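Long-range contact in putative ring-cleaving dioxygenase MhqO (Bacillus subtilis subsp. subtilis, PDB 3OAJ), which is a putative iron-dependent ring-cleaving dioxygenase that may contribute to the breakdown of aromatic compounds: residues A[70-83]-A[205-219]. Residues are numbered along the deposited sequence; the frame is centred on the assembly and turned at random.
Sequences ARQGVIGDGQVGVT and PIGRGQMGAGTVHHI. With ZN (zinc ion), chain C.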
loop_
_atom_site.group_PDB
_atom_site.type_symbol
_atom_site.label_atom_id
_atom_site.label_comp_id
_atom_site.label_asym_id
_atom_site.label_seq_id
_atom_site.Cartn_x
_atom_site.Cartn_y
_atom_site.Cartn_z
ATOM N N ALA A 70 -10.230 17.284 2.316
ATOM C CA ALA A 70 -8.850 17.377 1.822
ATOM C C ALA A 70 -7.959 18.384 2.561
ATOM O O ALA A 70 -7.706 19.489 2.068
ATOM C CB ALA A 70 -8.835 17.638 0.303
ATOM N N ARG A 71 -7.495 17.994 3.746
ATOM C CA ARG A 71 -6.467 18.747 4.464
ATOM C C ARG A 71 -5.143 18.373 3.802
ATOM O O ARG A 71 -4.366 17.578 4.336
ATOM C CB ARG A 71 -6.465 18.381 5.951
ATOM C CG ARG A 71 -7.586 17.435 6.347
ATOM C CD ARG A 71 -8.432 17.989 7.483
ATOM N NE ARG A 71 -9.658 17.207 7.660
ATOM C CZ ARG A 71 -10.744 17.314 6.896
ATOM N NH1 ARG A 71 -10.779 18.175 5.886
ATOM N NH2 ARG A 71 -11.802 16.553 7.144
ATOM N N GLN A 72 -4.912 18.966 2.630
ATOM C CA GLN A 72 -3.935 18.480 1.652
ATOM C C GLN A 72 -2.471 18.549 2.087
ATOM O O GLN A 72 -1.989 19.588 2.551
ATOM C CB GLN A 72 -4.125 19.217 0.320
ATOM C CG GLN A 72 -3.535 18.511 -0.901
ATOM C CD GLN A 72 -4.386 17.348 -1.397
ATOM O OE1 GLN A 72 -5.507 17.127 -0.925
ATOM N NE2 GLN A 72 -3.852 16.595 -2.359
ATOM N N GLY A 73 -1.774 17.422 1.937
ATOM C CA GLY A 73 -0.329 17.382 2.119
ATOM C C GLY A 73 0.383 17.630 0.801
ATOM O O GLY A 73 -0.252 17.902 -0.220
ATOM N N VAL A 74 1.709 17.517 0.828
ATOM C CA VAL A 74 2.538 17.688 -0.358
ATOM C C VAL A 74 3.470 16.492 -0.462
ATOM O O VAL A 74 4.159 16.166 0.503
ATOM C CB VAL A 74 3.396 18.981 -0.295
ATOM C CG1 VAL A 74 4.277 19.094 -1.541
ATOM C CG2 VAL A 74 2.515 20.219 -0.163
ATOM N N ILE A 75 3.482 15.849 -1.629
ATOM C CA ILE A 75 4.370 14.716 -1.888
ATOM C C ILE A 75 5.817 15.196 -1.981
ATOM O O ILE A 75 6.129 16.126 -2.726
ATOM C CB ILE A 75 3.955 13.950 -3.171
ATOM C CG1 ILE A 75 2.536 13.382 -2.998
ATOM C CG2 ILE A 75 4.980 12.845 -3.518
ATOM C CD1 ILE A 75 1.897 12.838 -4.267
ATOM N N GLY A 76 6.698 14.569 -1.205
ATOM C CA GLY A 76 8.106 14.959 -1.166
ATOM C C GLY A 76 8.945 13.990 -0.361
ATOM O O GLY A 76 8.463 12.938 0.068
ATOM N N ASP A 77 10.209 14.341 -0.155
ATOM C CA ASP A 77 11.130 13.509 0.621
ATOM C C ASP A 77 10.573 13.161 1.991
ATOM O O ASP A 77 9.870 13.970 2.616
ATOM C CB ASP A 77 12.483 14.201 0.783
ATOM C CG ASP A 77 13.150 14.472 -0.534
ATOM O OD1 ASP A 77 12.929 13.692 -1.489
ATOM O OD2 ASP A 77 13.897 15.469 -0.611
ATOM N N GLY A 78 10.931 11.967 2.456
ATOM C CA GLY A 78 10.359 11.377 3.659
ATOM C C GLY A 78 9.064 10.595 3.422
ATOM O O GLY A 78 8.349 10.295 4.375
ATOM N N GLN A 79 8.762 10.248 2.163
ATOM C CA GLN A 79 7.534 9.526 1.817
ATOM C C GLN A 79 7.780 8.520 0.715
ATOM O O GLN A 79 8.713 8.685 -0.074
ATOM C CB GLN A 79 6.470 10.481 1.260
ATOM C CG GLN A 79 6.007 11.567 2.206
ATOM C CD GLN A 79 5.094 12.590 1.521
ATOM O OE1 GLN A 79 4.649 12.388 0.394
ATOM N NE2 GLN A 79 4.837 13.699 2.202
ATOM N N VAL A 80 6.932 7.497 0.641
ATOM C CA VAL A 80 6.733 6.787 -0.618
ATOM C C VAL A 80 6.194 7.778 -1.654
ATOM O O VAL A 80 5.162 8.427 -1.427
ATOM C CB VAL A 80 5.718 5.637 -0.456
ATOM C CG1 VAL A 80 5.464 4.916 -1.779
ATOM C CG2 VAL A 80 6.180 4.671 0.603
ATOM N N GLY A 81 6.901 7.896 -2.778
ATOM C CA GLY A 81 6.513 8.825 -3.836
ATOM C C GLY A 81 5.518 8.244 -4.822
ATOM O O GLY A 81 4.559 8.923 -5.230
ATOM N N VAL A 82 5.725 6.986 -5.217
ATOM C CA VAL A 82 4.874 6.314 -6.199
ATOM C C VAL A 82 4.563 4.890 -5.725
ATOM O O VAL A 82 5.431 4.192 -5.215
ATOM C CB VAL A 82 5.564 6.247 -7.586
ATOM C CG1 VAL A 82 4.609 5.699 -8.643
ATOM C CG2 VAL A 82 6.071 7.615 -8.013
ATOM N N THR A 83 3.314 4.488 -5.871
ATOM C CA THR A 83 2.910 3.134 -5.558
ATOM C C THR A 83 2.732 2.407 -6.885
ATOM O O THR A 83 2.052 2.907 -7.791
ATOM C CB THR A 83 1.591 3.149 -4.749
ATOM O OG1 THR A 83 1.818 3.868 -3.526
ATOM C CG2 THR A 83 1.108 1.736 -4.450
ATOM N N PRO A 205 17.428 13.982 -3.481
ATOM C CA PRO A 205 16.354 14.626 -2.711
ATOM C C PRO A 205 15.658 15.745 -3.494
ATOM O O PRO A 205 16.329 16.563 -4.129
ATOM C CB PRO A 205 17.093 15.205 -1.500
ATOM C CG PRO A 205 18.271 14.307 -1.314
ATOM C CD PRO A 205 18.679 13.876 -2.700
ATOM N N ILE A 206 14.324 15.762 -3.447
ATOM C CA ILE A 206 13.511 16.782 -4.132
ATOM C C ILE A 206 12.818 17.764 -3.184
ATOM O O ILE A 206 11.876 18.456 -3.579
ATOM C CB ILE A 206 12.427 16.155 -5.056
ATOM C CG1 ILE A 206 11.479 15.231 -4.266
ATOM C CG2 ILE A 206 13.081 15.456 -6.248
ATOM C CD1 ILE A 206 10.077 15.146 -4.836
ATOM N N GLY A 207 13.283 17.824 -1.940
ATOM C CA GLY A 207 12.663 18.680 -0.936
ATOM C C GLY A 207 11.626 17.926 -0.125
ATOM O O GLY A 207 10.920 17.056 -0.647
ATOM N N ARG A 208 11.531 18.275 1.155
ATOM C CA ARG A 208 10.682 17.562 2.106
ATOM C C ARG A 208 9.196 17.638 1.761
ATOM O O ARG A 208 8.701 18.663 1.289
ATOM C CB ARG A 208 10.928 18.077 3.529
ATOM C CG ARG A 208 12.342 17.806 4.037
ATOM C CD ARG A 208 12.856 18.954 4.886
ATOM N NE ARG A 208 14.311 19.090 4.786
ATOM C CZ ARG A 208 15.165 18.919 5.793
ATOM N NH1 ARG A 208 14.727 18.613 7.010
ATOM N NH2 ARG A 208 16.469 19.069 5.584
ATOM N N GLY A 209 8.497 16.533 1.996
ATOM C CA GLY A 209 7.055 16.499 1.824
ATOM C C GLY A 209 6.343 17.099 3.022
ATOM O O GLY A 209 6.972 17.437 4.028
ATOM N N GLN A 210 5.026 17.237 2.903
ATOM C CA GLN A 210 4.192 17.662 4.014
ATOM C C GLN A 210 3.120 16.613 4.243
ATOM O O GLN A 210 2.446 16.191 3.299
ATOM C CB GLN A 210 3.534 19.016 3.725
ATOM C CG GLN A 210 4.506 20.155 3.474
ATOM C CD GLN A 210 3.811 21.459 3.119
ATOM O OE1 GLN A 210 2.814 21.839 3.738
ATOM N NE2 GLN A 210 4.342 22.154 2.121
ATOM N N MET A 211 2.967 16.200 5.498
ATOM C CA MET A 211 1.927 15.247 5.892
ATOM C C MET A 211 0.542 15.794 5.561
ATOM O O MET A 211 0.326 17.012 5.554
ATOM C CB MET A 211 2.028 14.920 7.388
ATOM C CG MET A 211 3.438 14.576 7.852
ATOM S SD MET A 211 3.497 13.679 9.419
ATOM C CE MET A 211 5.248 13.282 9.539
ATOM N N GLY A 212 -0.391 14.890 5.276
ATOM C CA GLY A 212 -1.761 15.270 4.929
ATOM C C GLY A 212 -2.362 14.436 3.816
ATOM O O GLY A 212 -1.745 13.484 3.331
ATOM N N ALA A 213 -3.574 14.793 3.402
ATOM C CA ALA A 213 -4.284 14.048 2.363
ATOM C C ALA A 213 -3.550 14.089 1.031
ATOM O O ALA A 213 -2.893 15.073 0.702
ATOM C CB ALA A 213 -5.713 14.566 2.214
ATOM N N GLY A 214 -3.649 13.009 0.266
ATOM C CA GLY A 214 -2.935 12.932 -0.991
ATOM C C GLY A 214 -1.465 12.598 -0.826
ATOM O O GLY A 214 -0.670 12.860 -1.709
ATOM N N THR A 215 -1.105 12.029 0.318
ATOM C CA THR A 215 0.251 11.525 0.526
ATOM C C THR A 215 0.196 10.134 1.130
ATOM O O THR A 215 -0.783 9.769 1.790
ATOM C CB THR A 215 1.132 12.450 1.416
ATOM O OG1 THR A 215 0.672 12.434 2.775
ATOM C CG2 THR A 215 1.172 13.885 0.871
ATOM N N VAL A 216 1.246 9.353 0.884
ATOM C CA VAL A 216 1.384 8.047 1.519
ATOM C C VAL A 216 1.891 8.261 2.938
ATOM O O VAL A 216 2.894 8.945 3.143
ATOM C CB VAL A 216 2.345 7.133 0.738
ATOM C CG1 VAL A 216 2.560 5.823 1.490
ATOM C CG2 VAL A 216 1.794 6.894 -0.673
ATOM N N HIS A 217 1.204 7.654 3.905
ATOM C CA HIS A 217 1.529 7.814 5.332
ATOM C C HIS A 217 2.700 6.921 5.743
ATOM O O HIS A 217 3.613 7.355 6.451
ATOM C CB HIS A 217 0.305 7.517 6.206
ATOM C CG HIS A 217 0.540 7.771 7.664
ATOM N ND1 HIS A 217 0.219 8.965 8.272
ATOM C CD2 HIS A 217 1.091 6.994 8.627
ATOM C CE1 HIS A 217 0.550 8.908 9.552
ATOM N NE2 HIS A 217 1.085 7.725 9.792
ATOM N N HIS A 218 2.658 5.658 5.310
ATOM C CA HIS A 218 3.742 4.728 5.607
ATOM C C HIS A 218 3.714 3.505 4.712
ATOM O O HIS A 218 2.714 3.245 4.013
ATOM C CB HIS A 218 3.726 4.324 7.087
ATOM C CG HIS A 218 2.501 3.565 7.511
ATOM N ND1 HIS A 218 1.397 4.194 8.052
ATOM C CD2 HIS A 218 2.223 2.240 7.531
ATOM C CE1 HIS A 218 0.494 3.289 8.385
ATOM N NE2 HIS A 218 0.961 2.096 8.065
ATOM N N ILE A 219 4.826 2.768 4.724
ATOM C CA ILE A 219 4.930 1.527 3.991
ATOM C C ILE A 219 5.257 0.383 4.946
ATOM O O ILE A 219 6.174 0.496 5.759
ATOM C CB ILE A 219 5.961 1.660 2.820
ATOM C CG1 ILE A 219 6.074 0.344 2.030
ATOM C CG2 ILE A 219 7.338 2.152 3.307
ATOM C CD1 ILE A 219 6.626 0.516 0.606
HETATM ZN ZN ZN C . 0.372 -0.100 8.355
HETATM O O HOH W 1 6.463 8.141 5.453
HETATM O O HOH W 2 3.271 10.361 -0.968
HETATM O O HOH W 3 5.276 7.437 3.103
#
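R71 and A213 begin an antiparallel pairing of two loops that lead into strands of the two different sheets of this vicinal oxygen chelate (VOC) fold. A213 N donates to R71 O from above the carbonyl plane. G73 N returns a bond of 2.9 Å to A213 O, on a lone pair. A213 O also sits over the face of the Q72 amide, 3.4 Å from CD. G73 CA packs close to the Q210 and M211 carbonyls. V74 and Q210 form an antiparallel hydrogen-bonded pair, with a backbone bond each way. Their side chains lie alongside, with V74 CG2 3.5 Å from Q210 NE2. V74 O takes two donors, Q210 N and Q79 NE2. T215 CG2 fits against V74 N and lies 4.1 Å from I75 CG1.

D77 N donates to G207 O, and G209 N donates to D77 O in a nearly straight bond (171°). The D77 carboxylate faces the backbone N-H groups of I206 and G207, aimed there by CG lying beside the backbone N (chi1 -61°). OD1 accepts I206 N through its syn lone pair at 3.2 Å. G207 N makes a weak bond to OD2.

The Q79 chain, extended beyond CG, carries its amide back to V74. Its OE1 passes 3.7 Å from T215 CB and accepts from a water that also donates to V80 O and accepts from V216 N. Strands 79-83 and 215-219 then run at 129° to each other and meet through side chains and water. V80 CB packs on V216 CG1, and V80 CG2 rests on I219 CB. H218 binds the zinc ion with H11 and E266; all three are predicted to hold the iron. A second water accepts from V80 N at 3.0 Å and donates to V216 O at 2.8 Å.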